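Local coordinates for F5/8 type C domain protein (Bacteroides ovatus, PDB 4ZRX) that probably hydrolyses alpha-L-fucosidic bonds, as a putative alpha-L-fucosidase that also carries an F5/8 type C domain, at residues T95-D100 / D163-Q168; A108-S113 / D149-C154; D223-G228 / N240-T245; L259-K264 / R271-K276. One frame throughout, in Å; residues are numbered along the deposited sequence.

How the contacts relate
Along the chain, contact 2 is nested inside the loop closed by contact 1; contact 3 and then contact 4 follow in series. All four lie in the alpha-L-fucosidase region, which belongs to the TIM-barrel clan. Contacts 1 and 2, with centres about 8 Å apart, form one neighbourhood around strand 91-97, helix 158-174 and the loops after strands 91-97 and 140-145; a salt bridge from Lys-97 to Asp-149 and packing of side chains on backbone join them. Contacts 3 and 4, with centres about 11 Å apart, form another, where the loop after helix 252-259 packs on both segments of contact 3. Contacts 1 and 3, with centres about 24 Å apart, reach the same mixed sheet, so this barrel sheet connects the two neighbourhoods.

Contact 1 of 4, residues T95-D100 / D163-Q168; sequences TAKHHD and DFFIRQ. With EDO (1,2-ethanediol), chain D.
Lys-97 reaches from the end of a barrel strand to Gln-168 on helix 158-174, and the two side chains cross at about a right angle. CB points toward the helix, and with CG anti to the backbone N (chi1 -172°) the chain runs extended to CD, 3.6 Å from Gln-168 OE1. A bend at chi3 (79°) then turns CE and the ammonium group: Lys-97 CE is 3.5 Å from Gln-168 OE1, and Lys-97 NZ donates to that oxygen at 2.8 Å. The bond lies in the carbonyl plane on a lone pair, at a C=O...N angle of 141°. Phe-164 and Phe-165 turn ring edges to NZ. The buried charge is met by a salt bridge to Asp-149 OD2, and Tyr-161 OH adds a hydrogen bond. A methionine in place of Lys-97 would probably leave Asp-149 without its charge partner and Gln-168 OE1 without this bond. His-98 NE2 is hydrogen-bonded at 2.9 Å to O1 of an ethanediol, probably from the crystallisation liquor, that is also hydrogen-bonded to His-49 and Glu-230. Lys-97, Phe-165 and Gln-168 all touch Leu-145, so the contact joins strand 91-97 to helix 158-174 beside strand 140-145.

Contact 2 of 4, residues A108-S113 / D149-C154; sequences ATTKHS and DRNAEC
His-112 and Asn-151 stack flat between two loops that follow strands 91-97 and 140-145 of the TIM-barrel-type domain, one shaped by an ST turn and the other by an Asx turn. Ring and amide planes are only 6° apart. Asn-151 ND2 sits over the centre of the imidazole, 3.3 Å above its plane, while Asn-151 CG comes to 3.3 Å from His-112 CD2. The amide oxygen lies beyond the ring, with Asn-151 OD1 3.4 Å from His-112 CB. Both side chains swing out away from their own backbone N (chi1 -163° for His-112, 175° for Asn-151), which brings their flat ends face to face. Polar anchors fix the amide's rotation: Asn-151 ND2 is hydrogen-bonded to Gly-63 O, and a water donates to Asn-151 OD1 while also hydrogen-bonding Thr-110 OG1, bridging the loops. Replacing His-112 with a serine would probably uncover the amide face and open a gap between the loops, since the flat surface under Asn-151 would be gone. The edge-to-face ring of Phe-102 and the side chain of Pro-67 also pack on the imidazole. Farther out, Thr-110 OG1 accepts from His-112 N at 3.0 Å, closing the ST turn. Within the other loop, Asp-149 OD1 takes two backbone N-H groups, Asn-151 N at 3.0 Å nearly along the C-O axis and Ala-152 N at 2.9 Å from above the carboxylate plane.

Contact 3 of 4, residues D223-G228 / N240-T245; sequences DVRWVG and NATVLT
Arg-225 spans this buried contact, meeting Asn-240, Thr-242 and Leu-244 with different parts of its side chain. The polar approach is at the far end: Arg-225 NH2 stands 2.8 Å from Asn-240 OD1, which comes to the edge of the guanidinium near its plane, although the amide itself is turned 53° from that plane. Stronger partners hold both groups from outside. Glu-238 forms a salt bridge with Arg-225 NH2, Tyr-283 O accepts from NE, and Asn-240 OD1 takes the backbone N-H of Ser-285. On the aliphatic shaft, Leu-244 CD2 touches Arg-225 CD at 3.6 Å, the side chains crossing at a slant. The bend at chi3 (60°) turns the guanidinium off the line of the shaft, and the methyl Thr-242 CG2 packs obliquely on it, 4.2 Å from Arg-225 NE. A third group of bonds shapes the backbone: Thr-242 OG1, also hydrogen-bonded to Leu-268 O, accepts from Leu-244 N at 3.0 Å, nearly straight at 169°, making an ST turn after strand 241-242. Strands 225-226 and 241-242 both pair with strand 279-290, the first parallel and the second antiparallel; Arg-225 reaches from the first toward the second, its side chain touching Ser-285 of strand 279-290.

Contact 4 of 4, residues L259-K264 / R271-K276; sequences LGVFSK and RKILEK
A Schellman motif at Gly-260 ends helix 252-259, and the residues on either side of the glycine, Leu-259 and Val-261, pack against the short helix 271-274 and the turn that follows it. This is plain structural packing between two consecutive helices and the loop joining them, without a hydrogen bond across the two segments. Gly-260 has positive phi (72°), so the chain leaves the helix while two bonds still reach back into its last turn. Leu-259 comes alongside the end of the second segment: one methyl, CD2, lies 3.5 Å from the carbonyl oxygen of Lys-276 and 3.8 Å from Lys-276 CB. Val-261 and Ile-273 meet methyl to methyl, with Val-261 CG1 3.6 Å from Ile-273 CD1 and the two side chains crossing at a slant. The isoleucine gets there with CG1 turned opposite its own backbone N and chi2 at 147°, off the staggered position, which sends CD1 toward the loop. Val-261 also rests on Leu-244 and Leu-268, and Leu-259 on Val-243, so the apolar patch continues onto Val-243 and Leu-244, just after strand 241-242. Leu-274 points away from this contact and packs on Ile-20 and Val-24 of helix 20-27. Just before the short helix, Ser-270 OG is hydrogen-bonded to Ile-273 N. The methyl that meets Val-261 has a second neighbour across the contact: Ile-273 CD1 lies 3.8 Å from the carbonyl oxygen of Leu-259, at the end of the first helix.

Contact 1 of 4, residues T95-D100 / D163-Q168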
# COMPACT_ATOMS: atom_id res chain seq x y z
N THR A 95 -11.24 -12.14 -4.42
CA THR A 95 -11.23 -13.16 -3.40
C THR A 95 -12.37 -14.18 -3.67
O THR A 95 -13.44 -14.15 -3.04
CB THR A 95 -11.38 -12.61 -1.99
OG1 THR A 95 -12.57 -11.81 -1.88
CG2 THR A 95 -10.16 -11.69 -1.65
N ALA A 96 -12.09 -15.13 -4.55
CA ALA A 96 -13.06 -16.14 -4.90
C ALA A 96 -13.37 -17.03 -3.67
O ALA A 96 -14.48 -17.56 -3.52
CB ALA A 96 -12.51 -16.99 -6.05
N LYS A 97 -12.36 -17.22 -2.80
CA LYS A 97 -12.52 -17.93 -1.56
C LYS A 97 -11.50 -17.37 -0.59
O LYS A 97 -10.31 -17.38 -0.86
CB LYS A 97 -12.26 -19.43 -1.70
CG LYS A 97 -12.63 -20.22 -0.42
CD LYS A 97 -12.19 -21.69 -0.54
CE LYS A 97 -10.76 -21.89 -0.28
NZ LYS A 97 -10.34 -23.30 -0.37
N HIS A 98 -11.99 -16.81 0.53
CA HIS A 98 -11.13 -16.32 1.59
C HIS A 98 -10.98 -17.41 2.67
O HIS A 98 -11.31 -18.55 2.43
CB HIS A 98 -11.63 -14.95 2.10
CG HIS A 98 -10.55 -14.12 2.69
ND1 HIS A 98 -10.27 -14.10 4.03
CD2 HIS A 98 -9.65 -13.29 2.11
CE1 HIS A 98 -9.24 -13.30 4.26
NE2 HIS A 98 -8.82 -12.82 3.10
N HIS A 99 -10.34 -17.09 3.80
CA HIS A 99 -9.94 -18.12 4.80
C HIS A 99 -11.11 -18.89 5.37
O HIS A 99 -11.00 -20.07 5.72
CB HIS A 99 -9.16 -17.52 5.96
CG HIS A 99 -7.99 -16.68 5.54
ND1 HIS A 99 -7.18 -17.00 4.47
CD2 HIS A 99 -7.47 -15.56 6.09
CE1 HIS A 99 -6.23 -16.08 4.35
NE2 HIS A 99 -6.37 -15.21 5.34
N ASP A 100 -12.24 -18.20 5.40
CA ASP A 100 -13.53 -18.78 5.85
C ASP A 100 -14.03 -19.91 4.97
O ASP A 100 -14.86 -20.71 5.41
CB ASP A 100 -14.56 -17.67 5.95
CG ASP A 100 -14.78 -16.98 4.66
OD1 ASP A 100 -15.63 -17.52 3.93
OD2 ASP A 100 -14.11 -15.97 4.37
N ASP A 163 -6.26 -32.44 -3.23
CA ASP A 163 -7.13 -32.76 -4.38
C ASP A 163 -8.28 -31.78 -4.48
O ASP A 163 -8.64 -31.34 -5.58
CB ASP A 163 -7.71 -34.20 -4.25
CG ASP A 163 -8.67 -34.58 -5.40
OD1 ASP A 163 -8.17 -34.99 -6.48
OD2 ASP A 163 -9.91 -34.53 -5.22
N PHE A 164 -8.89 -31.50 -3.34
CA PHE A 164 -10.04 -30.58 -3.21
C PHE A 164 -9.66 -29.18 -3.74
O PHE A 164 -10.39 -28.57 -4.52
CB PHE A 164 -10.39 -30.55 -1.70
CG PHE A 164 -11.47 -29.53 -1.28
CD1 PHE A 164 -12.81 -29.86 -1.31
CD2 PHE A 164 -11.11 -28.28 -0.85
CE1 PHE A 164 -13.78 -28.91 -0.88
CE2 PHE A 164 -12.00 -27.40 -0.42
CZ PHE A 164 -13.35 -27.69 -0.47
N PHE A 165 -8.51 -28.75 -3.29
CA PHE A 165 -7.94 -27.45 -3.69
C PHE A 165 -7.69 -27.39 -5.17
O PHE A 165 -8.05 -26.43 -5.82
CB PHE A 165 -6.69 -27.16 -2.91
CG PHE A 165 -6.23 -25.68 -3.00
CD1 PHE A 165 -6.85 -24.71 -2.21
CD2 PHE A 165 -5.27 -25.30 -3.89
CE1 PHE A 165 -6.46 -23.39 -2.29
CE2 PHE A 165 -4.84 -23.98 -3.97
CZ PHE A 165 -5.47 -23.02 -3.16
N ILE A 166 -7.11 -28.46 -5.74
CA ILE A 166 -6.89 -28.49 -7.16
C ILE A 166 -8.21 -28.46 -7.87
O ILE A 166 -8.30 -27.87 -8.94
CB ILE A 166 -6.00 -29.73 -7.58
CG1 ILE A 166 -4.57 -29.46 -7.10
CG2 ILE A 166 -6.02 -29.96 -9.09
CD1 ILE A 166 -3.64 -30.66 -7.20
N ARG A 167 -9.24 -29.17 -7.35
CA ARG A 167 -10.52 -29.13 -8.06
C ARG A 167 -11.10 -27.74 -8.05
O ARG A 167 -11.60 -27.29 -9.07
CB ARG A 167 -11.51 -30.16 -7.53
CG ARG A 167 -11.21 -31.50 -8.08
CD ARG A 167 -12.01 -32.56 -7.32
NE ARG A 167 -13.46 -32.32 -7.26
CZ ARG A 167 -14.19 -32.44 -6.14
NH1 ARG A 167 -13.61 -32.69 -4.98
NH2 ARG A 167 -15.50 -32.27 -6.18
N GLN A 168 -11.00 -27.02 -6.93
CA GLN A 168 -11.43 -25.60 -6.90
C GLN A 168 -10.67 -24.70 -7.88
O GLN A 168 -11.26 -23.91 -8.65
CB GLN A 168 -11.31 -25.04 -5.50
CG GLN A 168 -12.28 -25.68 -4.53
CD GLN A 168 -12.31 -24.99 -3.16
OE1 GLN A 168 -11.33 -24.37 -2.72
NE2 GLN A 168 -13.39 -25.19 -2.43
C1 EDO D . -5.37 -10.86 1.84
O1 EDO D . -6.61 -10.98 2.55
C2 EDO D . -4.57 -9.74 2.47
O2 EDO D . -4.45 -10.00 3.88

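Contact 2 of 4, residues A108-S113 / D149-C154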
# COMPACT_ATOMS: atom_id res chain seq x y z
N ALA A 108 -18.31 -27.48 -7.57
CA ALA A 108 -18.74 -28.88 -7.37
C ALA A 108 -18.13 -29.44 -6.08
O ALA A 108 -18.49 -30.53 -5.64
CB ALA A 108 -18.29 -29.74 -8.56
N THR A 109 -17.21 -28.71 -5.43
CA THR A 109 -16.41 -29.28 -4.34
C THR A 109 -17.05 -29.21 -2.96
O THR A 109 -16.66 -29.98 -2.06
CB THR A 109 -15.06 -28.59 -4.19
OG1 THR A 109 -15.24 -27.17 -3.93
CG2 THR A 109 -14.22 -28.78 -5.41
N THR A 110 -17.97 -28.28 -2.78
CA THR A 110 -18.53 -28.02 -1.43
C THR A 110 -19.85 -27.32 -1.58
O THR A 110 -20.11 -26.67 -2.60
CB THR A 110 -17.57 -27.18 -0.58
OG1 THR A 110 -18.13 -26.90 0.70
CG2 THR A 110 -17.21 -25.87 -1.25
N LYS A 111 -20.71 -27.53 -0.58
CA LYS A 111 -21.95 -26.80 -0.42
C LYS A 111 -21.75 -25.40 0.11
O LYS A 111 -22.68 -24.61 0.07
CB LYS A 111 -22.90 -27.55 0.55
CG LYS A 111 -23.35 -28.89 0.08
CD LYS A 111 -24.27 -29.49 1.10
CE LYS A 111 -24.77 -30.81 0.58
NZ LYS A 111 -25.74 -31.38 1.53
N HIS A 112 -20.56 -25.09 0.61
CA HIS A 112 -20.33 -23.83 1.28
C HIS A 112 -19.95 -22.79 0.21
O HIS A 112 -18.78 -22.42 0.03
CB HIS A 112 -19.24 -23.99 2.32
CG HIS A 112 -19.21 -22.88 3.30
ND1 HIS A 112 -20.32 -22.56 4.04
CD2 HIS A 112 -18.22 -22.05 3.71
CE1 HIS A 112 -20.02 -21.57 4.86
NE2 HIS A 112 -18.78 -21.21 4.65
N SER A 113 -20.98 -22.35 -0.49
CA SER A 113 -20.84 -21.45 -1.61
C SER A 113 -22.07 -20.66 -1.86
O SER A 113 -23.11 -20.92 -1.24
CB SER A 113 -20.52 -22.22 -2.87
OG SER A 113 -21.73 -22.81 -3.44
N ASP A 149 -8.32 -23.02 4.69
CA ASP A 149 -9.75 -23.12 4.53
C ASP A 149 -10.31 -23.61 5.87
O ASP A 149 -10.06 -24.74 6.27
CB ASP A 149 -10.07 -24.08 3.37
CG ASP A 149 -11.52 -24.12 3.00
OD1 ASP A 149 -12.38 -24.01 3.91
OD2 ASP A 149 -11.85 -24.28 1.76
N ARG A 150 -11.06 -22.74 6.54
CA ARG A 150 -11.54 -23.04 7.86
C ARG A 150 -12.89 -23.76 7.81
O ARG A 150 -13.41 -24.09 8.87
CB ARG A 150 -11.70 -21.73 8.63
CG ARG A 150 -10.36 -20.99 8.78
CD ARG A 150 -10.57 -19.66 9.47
NE ARG A 150 -10.54 -19.82 10.93
CZ ARG A 150 -10.46 -18.80 11.80
NH1 ARG A 150 -10.50 -17.55 11.41
NH2 ARG A 150 -10.38 -19.07 13.09
N ASN A 151 -13.48 -23.94 6.65
CA ASN A 151 -14.78 -24.61 6.53
C ASN A 151 -14.60 -26.05 6.11
O ASN A 151 -15.21 -26.96 6.69
CB ASN A 151 -15.66 -23.94 5.52
CG ASN A 151 -16.96 -24.69 5.30
OD1 ASN A 151 -17.07 -25.56 4.41
ND2 ASN A 151 -17.95 -24.40 6.14
N ALA A 152 -13.76 -26.28 5.13
CA ALA A 152 -13.63 -27.59 4.52
C ALA A 152 -13.24 -28.67 5.54
O ALA A 152 -12.20 -28.60 6.20
CB ALA A 152 -12.64 -27.57 3.38
N GLU A 153 -14.07 -29.72 5.62
CA GLU A 153 -13.82 -30.78 6.57
C GLU A 153 -12.49 -31.44 6.30
O GLU A 153 -11.83 -31.89 7.22
CB GLU A 153 -14.94 -31.81 6.47
CG GLU A 153 -14.85 -32.99 7.41
CD GLU A 153 -16.02 -33.96 7.23
OE1 GLU A 153 -16.85 -33.74 6.29
OE2 GLU A 153 -16.12 -34.94 8.02
N CYS A 154 -12.09 -31.51 5.02
CA CYS A 154 -10.89 -32.26 4.66
C CYS A 154 -9.61 -31.44 4.84
O CYS A 154 -8.53 -31.99 4.64
CB CYS A 154 -10.98 -32.83 3.24
SG CYS A 154 -10.94 -31.54 1.93
O HOH W 1 -15.88 -26.30 2.09

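Contact 3 of 4, residues D223-G228 / N240-T245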
# COMPACT_ATOMS: atom_id res chain seq x y z
N ASP A 223 6.56 -16.75 -8.56
CA ASP A 223 6.53 -15.68 -9.56
C ASP A 223 6.52 -14.27 -8.95
O ASP A 223 7.13 -13.37 -9.55
CB ASP A 223 5.36 -15.80 -10.53
CG ASP A 223 5.48 -16.96 -11.49
OD1 ASP A 223 6.59 -17.07 -12.07
OD2 ASP A 223 4.46 -17.65 -11.68
N VAL A 224 5.79 -14.10 -7.86
CA VAL A 224 5.55 -12.77 -7.27
C VAL A 224 5.67 -12.88 -5.75
O VAL A 224 5.09 -13.77 -5.14
CB VAL A 224 4.18 -12.26 -7.66
CG1 VAL A 224 3.73 -10.99 -6.91
CG2 VAL A 224 4.04 -11.98 -9.16
N ARG A 225 6.44 -11.95 -5.18
CA ARG A 225 6.81 -11.95 -3.77
C ARG A 225 5.99 -10.89 -3.04
O ARG A 225 5.93 -9.73 -3.46
CB ARG A 225 8.32 -11.64 -3.65
CG ARG A 225 8.83 -11.24 -2.30
CD ARG A 225 10.31 -11.13 -2.27
NE ARG A 225 10.82 -10.15 -3.21
CZ ARG A 225 11.09 -8.87 -2.97
NH1 ARG A 225 10.87 -8.31 -1.78
NH2 ARG A 225 11.56 -8.14 -3.94
N TRP A 226 5.45 -11.26 -1.89
CA TRP A 226 4.83 -10.29 -1.02
C TRP A 226 5.88 -9.30 -0.50
O TRP A 226 6.88 -9.73 0.00
CB TRP A 226 4.25 -11.01 0.18
CG TRP A 226 3.54 -10.11 1.15
CD1 TRP A 226 2.65 -9.16 0.84
CD2 TRP A 226 3.59 -10.17 2.58
NE1 TRP A 226 2.19 -8.53 1.98
CE2 TRP A 226 2.74 -9.16 3.07
CE3 TRP A 226 4.33 -10.93 3.50
CZ2 TRP A 226 2.56 -8.92 4.43
CZ3 TRP A 226 4.14 -10.70 4.88
CH2 TRP A 226 3.24 -9.70 5.32
N VAL A 227 5.58 -8.01 -0.53
CA VAL A 227 6.53 -7.01 -0.13
C VAL A 227 6.91 -7.19 1.35
O VAL A 227 7.97 -6.69 1.72
CB VAL A 227 6.05 -5.58 -0.43
CG1 VAL A 227 4.92 -5.17 0.46
CG2 VAL A 227 7.21 -4.58 -0.37
N GLY A 228 6.02 -7.76 2.20
CA GLY A 228 6.36 -8.04 3.61
C GLY A 228 5.60 -7.22 4.59
O GLY A 228 5.81 -7.35 5.80
N ASN A 240 14.85 -7.21 -6.83
CA ASN A 240 13.99 -8.27 -7.33
C ASN A 240 14.74 -9.48 -7.79
O ASN A 240 14.17 -10.55 -8.01
CB ASN A 240 13.03 -7.69 -8.34
CG ASN A 240 11.97 -6.81 -7.69
OD1 ASN A 240 11.64 -7.00 -6.50
ND2 ASN A 240 11.48 -5.88 -8.41
N ALA A 241 16.05 -9.31 -7.98
CA ALA A 241 16.98 -10.42 -8.03
C ALA A 241 17.38 -10.62 -6.55
O ALA A 241 18.17 -9.86 -6.00
CB ALA A 241 18.23 -10.06 -8.89
N THR A 242 16.76 -11.61 -5.91
CA THR A 242 16.75 -11.70 -4.46
C THR A 242 17.22 -13.06 -3.96
O THR A 242 17.07 -14.11 -4.64
CB THR A 242 15.33 -11.38 -3.88
OG1 THR A 242 15.39 -11.50 -2.47
CG2 THR A 242 14.22 -12.30 -4.45
N VAL A 243 17.84 -13.04 -2.79
CA VAL A 243 18.24 -14.27 -2.09
C VAL A 243 17.05 -14.94 -1.37
O VAL A 243 17.19 -16.07 -0.86
CB VAL A 243 19.35 -13.98 -1.09
CG1 VAL A 243 20.52 -13.37 -1.76
CG2 VAL A 243 18.88 -13.08 0.06
N LEU A 244 15.92 -14.23 -1.23
CA LEU A 244 14.77 -14.80 -0.53
C LEU A 244 14.19 -15.97 -1.30
O LEU A 244 13.80 -15.81 -2.43
CB LEU A 244 13.70 -13.74 -0.24
CG LEU A 244 12.54 -14.19 0.66
CD1 LEU A 244 12.92 -14.42 2.08
CD2 LEU A 244 11.36 -13.14 0.55
N THR A 245 14.09 -17.14 -0.66
CA THR A 245 13.67 -18.35 -1.31
C THR A 245 12.14 -18.36 -1.24
O THR A 245 11.56 -18.28 -0.14
CB THR A 245 14.25 -19.61 -0.63
OG1 THR A 245 15.67 -19.57 -0.65
CG2 THR A 245 13.74 -20.85 -1.37

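Contact 4 of 4, residues L259-K264 / R271-K276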
# COMPACT_ATOMS: atom_id res chain seq x y z
N LEU A 259 20.19 -17.52 5.97
CA LEU A 259 20.60 -16.20 5.46
C LEU A 259 20.08 -15.03 6.27
O LEU A 259 20.51 -13.91 6.02
CB LEU A 259 20.18 -16.02 4.01
CG LEU A 259 20.77 -16.98 2.98
CD1 LEU A 259 20.46 -16.50 1.59
CD2 LEU A 259 22.23 -17.18 3.15
N GLY A 260 19.17 -15.26 7.22
CA GLY A 260 18.58 -14.19 8.00
C GLY A 260 17.60 -13.34 7.19
O GLY A 260 17.56 -12.14 7.37
N VAL A 261 16.84 -13.96 6.29
CA VAL A 261 15.92 -13.26 5.44
C VAL A 261 14.50 -13.81 5.63
O VAL A 261 14.29 -14.99 6.07
CB VAL A 261 16.31 -13.32 3.95
CG1 VAL A 261 17.58 -12.58 3.75
CG2 VAL A 261 16.41 -14.72 3.42
N PHE A 262 13.54 -12.93 5.37
CA PHE A 262 12.13 -13.26 5.53
C PHE A 262 11.42 -12.13 4.82
O PHE A 262 12.07 -11.12 4.48
CB PHE A 262 11.74 -13.33 7.05
CG PHE A 262 12.30 -12.20 7.88
CD1 PHE A 262 13.58 -12.25 8.43
CD2 PHE A 262 11.56 -11.05 8.07
CE1 PHE A 262 14.10 -11.14 9.21
CE2 PHE A 262 12.04 -9.98 8.81
CZ PHE A 262 13.32 -10.00 9.40
N SER A 263 10.14 -12.29 4.55
CA SER A 263 9.45 -11.34 3.70
C SER A 263 9.57 -9.86 4.08
O SER A 263 9.74 -9.05 3.19
CB SER A 263 8.00 -11.71 3.52
OG SER A 263 7.91 -13.01 2.97
N LYS A 264 9.49 -9.55 5.38
CA LYS A 264 9.55 -8.22 5.88
C LYS A 264 11.02 -7.67 6.04
O LYS A 264 11.20 -6.55 6.35
CB LYS A 264 8.85 -8.16 7.27
CG LYS A 264 8.57 -6.78 7.82
CD LYS A 264 7.82 -6.93 9.17
CE LYS A 264 7.72 -5.63 9.95
NZ LYS A 264 6.78 -4.73 9.35
N ARG A 271 25.09 -7.03 -2.18
CA ARG A 271 26.25 -7.90 -2.37
C ARG A 271 26.70 -8.57 -1.08
O ARG A 271 27.17 -9.71 -1.08
CB ARG A 271 27.47 -7.14 -2.92
CG ARG A 271 27.24 -6.58 -4.30
CD ARG A 271 28.58 -6.07 -4.90
NE ARG A 271 28.35 -5.30 -6.11
CZ ARG A 271 29.25 -5.08 -7.06
NH1 ARG A 271 30.45 -5.68 -7.02
NH2 ARG A 271 28.94 -4.33 -8.11
N LYS A 272 26.54 -7.86 0.03
CA LYS A 272 26.86 -8.43 1.33
C LYS A 272 26.09 -9.71 1.55
O LYS A 272 26.68 -10.72 1.98
CB LYS A 272 26.52 -7.42 2.40
CG LYS A 272 26.76 -7.80 3.85
CD LYS A 272 26.08 -6.65 4.71
CE LYS A 272 25.61 -7.07 6.06
NZ LYS A 272 26.81 -7.23 6.94
N ILE A 273 24.79 -9.69 1.33
CA ILE A 273 24.02 -10.89 1.60
C ILE A 273 24.22 -11.99 0.55
O ILE A 273 24.03 -13.17 0.85
CB ILE A 273 22.55 -10.53 1.89
CG1 ILE A 273 21.89 -11.60 2.76
CG2 ILE A 273 21.70 -10.23 0.62
CD1 ILE A 273 20.83 -10.97 3.69
N LEU A 274 24.64 -11.64 -0.68
CA LEU A 274 25.06 -12.67 -1.66
C LEU A 274 26.12 -13.61 -1.16
O LEU A 274 26.16 -14.77 -1.58
CB LEU A 274 25.61 -12.04 -2.93
CG LEU A 274 24.56 -11.41 -3.81
CD1 LEU A 274 25.22 -10.79 -5.07
CD2 LEU A 274 23.53 -12.46 -4.21
N GLU A 275 26.94 -13.13 -0.22
CA GLU A 275 28.08 -13.90 0.32
C GLU A 275 27.71 -15.30 0.77
O GLU A 275 28.36 -16.25 0.38
CB GLU A 275 28.77 -13.16 1.47
CG GLU A 275 29.52 -11.85 1.03
CD GLU A 275 30.90 -12.09 0.44
OE1 GLU A 275 31.31 -13.26 0.22
OE2 GLU A 275 31.61 -11.08 0.16
N LYS A 276 26.65 -15.47 1.55
CA LYS A 276 26.27 -16.81 1.95
C LYS A 276 25.18 -17.43 1.08
O LYS A 276 24.83 -18.58 1.31
CB LYS A 276 25.99 -16.90 3.45
CG LYS A 276 27.32 -17.02 4.26
CD LYS A 276 27.12 -17.14 5.75
CE LYS A 276 26.71 -15.80 6.34
NZ LYS A 276 26.56 -15.91 7.83